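Local coordinates for protein carbonic anhydrase (Unidentified, PDB 3R1W) that probably catalyses the reversible hydration of carbon dioxide to bicarbonate, as a trimeric carbonic anhydrase of the left-handed beta-helix type, at residues V38-D43 against I59-R64; I124-V129 against G140-S145. One frame throughout, in Å; residues are numbered along the deposited sequence.

Overall arrangement
Both contacts join neighbouring coils of one left-handed parallel beta-helix, the fold built by hexapeptide repeats, and both lie in the same parallel sheet. Contact 1 pairs strands 38-40 and 58-61 near the N-terminal end of that sheet; contact 2, later in the chain, pairs 124-125 with 142-143, the last strand of the sheet within this chain. Strands 88-90 and 106-107 come between them. Their centres are about 19 Å apart and their nearest atoms about 11 Å, so they do not touch. The same ladder of parallel strands thus recurs coil after coil, and helix 162-184 runs alongside, reaching a turn acid at both contacts through Lys179 and Arg165 respectively.

Contact 1: residues V38-D43 against I59-R64; sequences VELGDD and IRIGAR
Glu39 and Arg60 lie on the outer face of two successive coils of a left-handed beta-helix, their flat ends stacked. Carboxylate and guanidinium planes are only 6° apart, and Glu39 OE2 sits 3.2 Å above the guanidinium plane, offset toward its rim. The resulting salt bridge, Glu39 OE2 to Arg60 NE at 3.4 Å, works through charge alone, since no N-H points at the oxygen. The arginine can lie this way because its chain folds at chi2 (-70°), which brings NH1 back to donate to Ile59 O, a carbonyl that also accepts from Glu39 N. Asp37 pairs with NH2 and further fixes the guanidinium.

On the inner face, Val38 and Ile59 stand side by side, as do Leu40 and Ile61. Branched aliphatic residues suit these places, stacking aliphatic upon aliphatic from coil to coil: Leu40 CD2 meets Ile61 CD1 at a tight 3.5 Å, while Ile52 of strand 51-54 closes over Val38 and Ile59. The strands run parallel, bonded from Glu39 N to Ile59 O and from Ile61 N to Glu39 O. At the turn, Gly41 N donates to Ile61 O. Glycine fits there because a CB would run into the backbone N of Ala63. Beyond it Arg64 N bonds to Asp42 O at 2.9 Å. Asp43 and Arg64 have firmer partners in Lys179 and Asp93, yet one water also links them, 2.7 Å from Asp43 OD2 and 3.1 Å from Arg64 NH1.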
loop_
_atom_site.group_PDB
_atom_site.type_symbol
_atom_site.label_atom_id
_atom_site.label_comp_id
_atom_site.label_asym_id
_atom_site.label_seq_id
_atom_site.Cartn_x
_atom_site.Cartn_y
_atom_site.Cartn_z
ATOM N N VAL B 38 7.417 16.333 -12.091
ATOM C CA VAL B 38 7.623 14.939 -12.466
ATOM C C VAL B 38 7.752 14.856 -13.978
ATOM O O VAL B 38 6.951 15.439 -14.704
ATOM C CB VAL B 38 6.409 14.058 -12.063
ATOM C CG1 VAL B 38 6.596 12.612 -12.574
ATOM C CG2 VAL B 38 6.185 14.084 -10.555
ATOM N N GLU B 39 8.739 14.103 -14.455
ATOM C CA GLU B 39 8.873 13.860 -15.882
ATOM C C GLU B 39 8.873 12.359 -16.132
ATOM O O GLU B 39 9.535 11.612 -15.419
ATOM C CB GLU B 39 10.172 14.468 -16.423
ATOM C CG GLU B 39 10.276 15.969 -16.207
ATOM C CD GLU B 39 11.475 16.590 -16.905
ATOM O OE1 GLU B 39 12.179 15.878 -17.659
ATOM O OE2 GLU B 39 11.710 17.800 -16.691
ATOM N N LEU B 40 8.106 11.932 -17.129
ATOM C CA LEU B 40 8.051 10.524 -17.512
ATOM C C LEU B 40 8.452 10.381 -18.972
ATOM O O LEU B 40 7.927 11.081 -19.834
ATOM C CB LEU B 40 6.634 9.961 -17.328
ATOM C CG LEU B 40 5.981 10.136 -15.956
ATOM C CD1 LEU B 40 4.567 9.572 -15.971
ATOM C CD2 LEU B 40 6.808 9.451 -14.905
ATOM N N GLY B 41 9.364 9.453 -19.245
ATOM C CA GLY B 41 9.812 9.192 -20.605
ATOM C C GLY B 41 8.794 8.461 -21.460
ATOM O O GLY B 41 7.752 8.008 -20.974
ATOM N N ASP B 42 9.102 8.343 -22.750
ATOM C CA ASP B 42 8.218 7.660 -23.685
ATOM C C ASP B 42 7.871 6.253 -23.196
ATOM O O ASP B 42 8.719 5.537 -22.661
ATOM C CB ASP B 42 8.867 7.558 -25.071
ATOM C CG ASP B 42 9.098 8.911 -25.723
ATOM O OD1 ASP B 42 8.577 9.931 -25.220
ATOM O OD2 ASP B 42 9.808 8.949 -26.759
ATOM N N ASP B 43 6.615 5.867 -23.383
ATOM C CA ASP B 43 6.175 4.497 -23.123
ATOM C C ASP B 43 6.146 4.101 -21.646
ATOM O O ASP B 43 6.043 2.912 -21.334
ATOM C CB ASP B 43 7.014 3.478 -23.927
ATOM C CG ASP B 43 6.691 3.490 -25.415
ATOM O OD1 ASP B 43 5.498 3.602 -25.775
ATOM O OD2 ASP B 43 7.636 3.385 -26.233
ATOM N N ILE B 59 11.339 14.709 -9.637
ATOM C CA ILE B 59 11.272 13.279 -9.933
ATOM C C ILE B 59 11.425 13.115 -11.449
ATOM O O ILE B 59 10.693 13.728 -12.220
ATOM C CB ILE B 59 9.912 12.688 -9.496
ATOM C CG1 ILE B 59 9.690 12.920 -7.997
ATOM C CG2 ILE B 59 9.852 11.189 -9.817
ATOM C CD1 ILE B 59 8.334 12.438 -7.488
ATOM N N ARG B 60 12.369 12.274 -11.868
ATOM C CA ARG B 60 12.644 12.067 -13.283
ATOM C C ARG B 60 12.620 10.576 -13.565
ATOM O O ARG B 60 13.285 9.806 -12.875
ATOM C CB ARG B 60 14.018 12.644 -13.643
ATOM C CG ARG B 60 14.144 14.143 -13.380
ATOM C CD ARG B 60 13.289 14.927 -14.369
ATOM N NE ARG B 60 13.384 16.368 -14.147
ATOM C CZ ARG B 60 12.512 17.084 -13.441
ATOM N NH1 ARG B 60 11.454 16.498 -12.872
ATOM N NH2 ARG B 60 12.699 18.394 -13.308
ATOM N N ILE B 61 11.826 10.170 -14.547
ATOM C CA ILE B 61 11.724 8.757 -14.898
ATOM C C ILE B 61 11.981 8.584 -16.389
ATOM O O ILE B 61 11.456 9.336 -17.211
ATOM C CB ILE B 61 10.336 8.187 -14.513
ATOM C CG1 ILE B 61 10.089 8.402 -13.010
ATOM C CG2 ILE B 61 10.226 6.713 -14.900
ATOM C CD1 ILE B 61 8.744 7.897 -12.496
ATOM N N GLY B 62 12.792 7.592 -16.742
ATOM C CA GLY B 62 13.155 7.384 -18.135
ATOM C C GLY B 62 12.081 6.715 -18.970
ATOM O O GLY B 62 10.896 6.802 -18.661
ATOM N N ALA B 63 12.504 6.029 -20.031
ATOM C CA ALA B 63 11.583 5.414 -20.985
ATOM C C ALA B 63 11.253 3.958 -20.672
ATOM O O ALA B 63 12.081 3.230 -20.130
ATOM C CB ALA B 63 12.165 5.516 -22.406
ATOM N N ARG B 64 10.033 3.549 -21.028
ATOM C CA ARG B 64 9.583 2.160 -20.900
ATOM C C ARG B 64 9.634 1.660 -19.454
ATOM O O ARG B 64 9.925 0.496 -19.191
ATOM C CB ARG B 64 10.381 1.229 -21.830
ATOM C CG ARG B 64 10.229 1.553 -23.318
ATOM C CD ARG B 64 11.122 0.654 -24.156
ATOM N NE ARG B 64 12.506 0.760 -23.717
ATOM C CZ ARG B 64 13.453 1.423 -24.373
ATOM N NH1 ARG B 64 13.171 2.028 -25.523
ATOM N NH2 ARG B 64 14.686 1.470 -23.882
HETATM O O HOH W 1 10.371 3.151 -26.264
#

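Contact 2: residues I124-V129 against G140-S145; sequences IVEDEV and GKVLES
Leu143 points into the interior of the left-handed beta-helix, its CD1 3.8 Å from Val125 CG2 of the preceding coil and 4.0 Å from Val129 CG1. It lies alongside Val125 and crosses Val129 at about a right angle; CD1 touches both. Leucine suits the place because its extra carbon carries CD1 across to the two shorter valines, all three being buried. Tyr149 of strand 147-150 packs against Leu143 and Val129.

Around this centre the parallel strands are joined by Ile124 N to Lys141 O, Leu143 N to Ile124 O and Glu126 N to Leu143 O. On the outer face Ile124 and Val142 touch loosely.

At the turn, Glu126 reaches across to the next coil. With CG anti to its carbonyl carbon (chi1 -62°) and the chain extended beyond, OE1 receives Ser145 N at 2.8 Å, from above the carboxylate plane. An alanine here would probably leave Ser145 N without this acceptor, and the paired turns with one tie fewer. Asp127 and Glu128 reach back to the preceding coil, to Asn109 N and Arg110, and Glu128 also meets Arg165 of helix 162-184. Serine suits position 145 because its small hydroxyl fits close to the backbone: OG, anti to its own N (chi1 -171°), donates to Asp127 O at 2.6 Å from above the carbonyl plane.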
loop_
_atom_site.group_PDB
_atom_site.type_symbol
_atom_site.label_atom_id
_atom_site.label_comp_id
_atom_site.label_asym_id
_atom_site.label_seq_id
_atom_site.Cartn_x
_atom_site.Cartn_y
_atom_site.Cartn_z
ATOM N N ILE B 124 21.459 4.095 -4.184
ATOM C CA ILE B 124 21.790 4.081 -5.598
ATOM C C ILE B 124 21.715 2.656 -6.116
ATOM O O ILE B 124 22.439 1.781 -5.651
ATOM C CB ILE B 124 23.212 4.645 -5.847
ATOM C CG1 ILE B 124 23.268 6.123 -5.456
ATOM C CG2 ILE B 124 23.614 4.456 -7.299
ATOM C CD1 ILE B 124 24.670 6.714 -5.461
ATOM N N VAL B 125 20.809 2.417 -7.056
ATOM C CA VAL B 125 20.696 1.106 -7.681
ATOM C C VAL B 125 21.284 1.170 -9.084
ATOM O O VAL B 125 20.787 1.897 -9.949
ATOM C CB VAL B 125 19.228 0.641 -7.752
ATOM C CG1 VAL B 125 19.143 -0.782 -8.305
ATOM C CG2 VAL B 125 18.576 0.722 -6.371
ATOM N N GLU B 126 22.357 0.422 -9.311
ATOM C CA GLU B 126 23.009 0.430 -10.617
ATOM C C GLU B 126 22.186 -0.312 -11.682
ATOM O O GLU B 126 21.133 -0.885 -11.381
ATOM C CB GLU B 126 24.433 -0.129 -10.496
ATOM C CG GLU B 126 25.304 0.721 -9.582
ATOM C CD GLU B 126 26.735 0.223 -9.459
ATOM O OE1 GLU B 126 27.072 -0.823 -10.053
ATOM O OE2 GLU B 126 27.524 0.888 -8.758
ATOM N N ASP B 127 22.657 -0.274 -12.926
ATOM C CA ASP B 127 22.003 -0.974 -14.036
ATOM C C ASP B 127 21.922 -2.473 -13.789
ATOM O O ASP B 127 22.813 -3.053 -13.172
ATOM C CB ASP B 127 22.797 -0.787 -15.335
ATOM C CG ASP B 127 22.808 0.639 -15.837
ATOM O OD1 ASP B 127 22.145 1.518 -15.237
ATOM O OD2 ASP B 127 23.492 0.874 -16.861
ATOM N N GLU B 128 20.869 -3.100 -14.302
ATOM C CA GLU B 128 20.771 -4.558 -14.323
ATOM C C GLU B 128 20.886 -5.185 -12.933
ATOM O O GLU B 128 21.682 -6.092 -12.696
ATOM C CB GLU B 128 21.788 -5.139 -15.328
ATOM C CG GLU B 128 21.521 -4.607 -16.739
ATOM C CD GLU B 128 22.462 -5.149 -17.812
ATOM O OE1 GLU B 128 23.437 -5.855 -17.479
ATOM O OE2 GLU B 128 22.218 -4.849 -19.001
ATOM N N VAL B 129 20.064 -4.681 -12.014
ATOM C CA VAL B 129 19.993 -5.197 -10.663
ATOM C C VAL B 129 18.577 -5.712 -10.432
ATOM O O VAL B 129 17.622 -5.161 -10.974
ATOM C CB VAL B 129 20.285 -4.072 -9.636
ATOM C CG1 VAL B 129 19.827 -4.477 -8.244
ATOM C CG2 VAL B 129 21.774 -3.686 -9.669
ATOM N N GLY B 140 21.307 5.404 1.445
ATOM C CA GLY B 140 22.696 5.512 1.025
ATOM C C GLY B 140 23.305 4.232 0.484
ATOM O O GLY B 140 24.451 4.226 0.030
ATOM N N LYS B 141 22.541 3.145 0.528
ATOM C CA LYS B 141 23.040 1.846 0.068
ATOM C C LYS B 141 23.244 1.808 -1.451
ATOM O O LYS B 141 22.375 2.239 -2.215
ATOM C CB LYS B 141 22.082 0.734 0.510
ATOM C CG LYS B 141 22.412 -0.657 -0.033
ATOM C CD LYS B 141 23.528 -1.319 0.759
ATOM C CE LYS B 141 23.838 -2.708 0.212
ATOM N NZ LYS B 141 24.976 -3.324 0.932
ATOM N N VAL B 142 24.398 1.292 -1.883
ATOM C CA VAL B 142 24.695 1.140 -3.302
ATOM C C VAL B 142 24.499 -0.312 -3.723
ATOM O O VAL B 142 25.070 -1.226 -3.116
ATOM C CB VAL B 142 26.143 1.562 -3.631
ATOM C CG1 VAL B 142 26.440 1.357 -5.125
ATOM C CG2 VAL B 142 26.378 3.011 -3.216
ATOM N N LEU B 143 23.673 -0.524 -4.743
ATOM C CA LEU B 143 23.450 -1.866 -5.283
ATOM C C LEU B 143 24.251 -2.056 -6.565
ATOM O O LEU B 143 24.023 -1.368 -7.560
ATOM C CB LEU B 143 21.961 -2.114 -5.548
ATOM C CG LEU B 143 21.012 -1.955 -4.360
ATOM C CD1 LEU B 143 19.651 -2.555 -4.686
ATOM C CD2 LEU B 143 21.569 -2.583 -3.087
ATOM N N GLU B 144 25.188 -3.002 -6.536
ATOM C CA GLU B 144 26.133 -3.176 -7.633
ATOM C C GLU B 144 25.500 -3.862 -8.832
ATOM O O GLU B 144 24.743 -4.814 -8.682
ATOM C CB GLU B 144 27.349 -3.981 -7.168
ATOM C CG GLU B 144 28.076 -3.364 -5.985
ATOM C CD GLU B 144 29.194 -4.248 -5.449
ATOM O OE1 GLU B 144 29.541 -5.252 -6.114
ATOM O OE2 GLU B 144 29.720 -3.936 -4.359
ATOM N N SER B 145 25.831 -3.367 -10.019
ATOM C CA SER B 145 25.307 -3.908 -11.263
ATOM C C SER B 145 25.487 -5.425 -11.386
ATOM O O SER B 145 26.539 -5.970 -11.045
ATOM C CB SER B 145 25.961 -3.206 -12.456
ATOM O OG SER B 145 25.325 -3.561 -13.669
#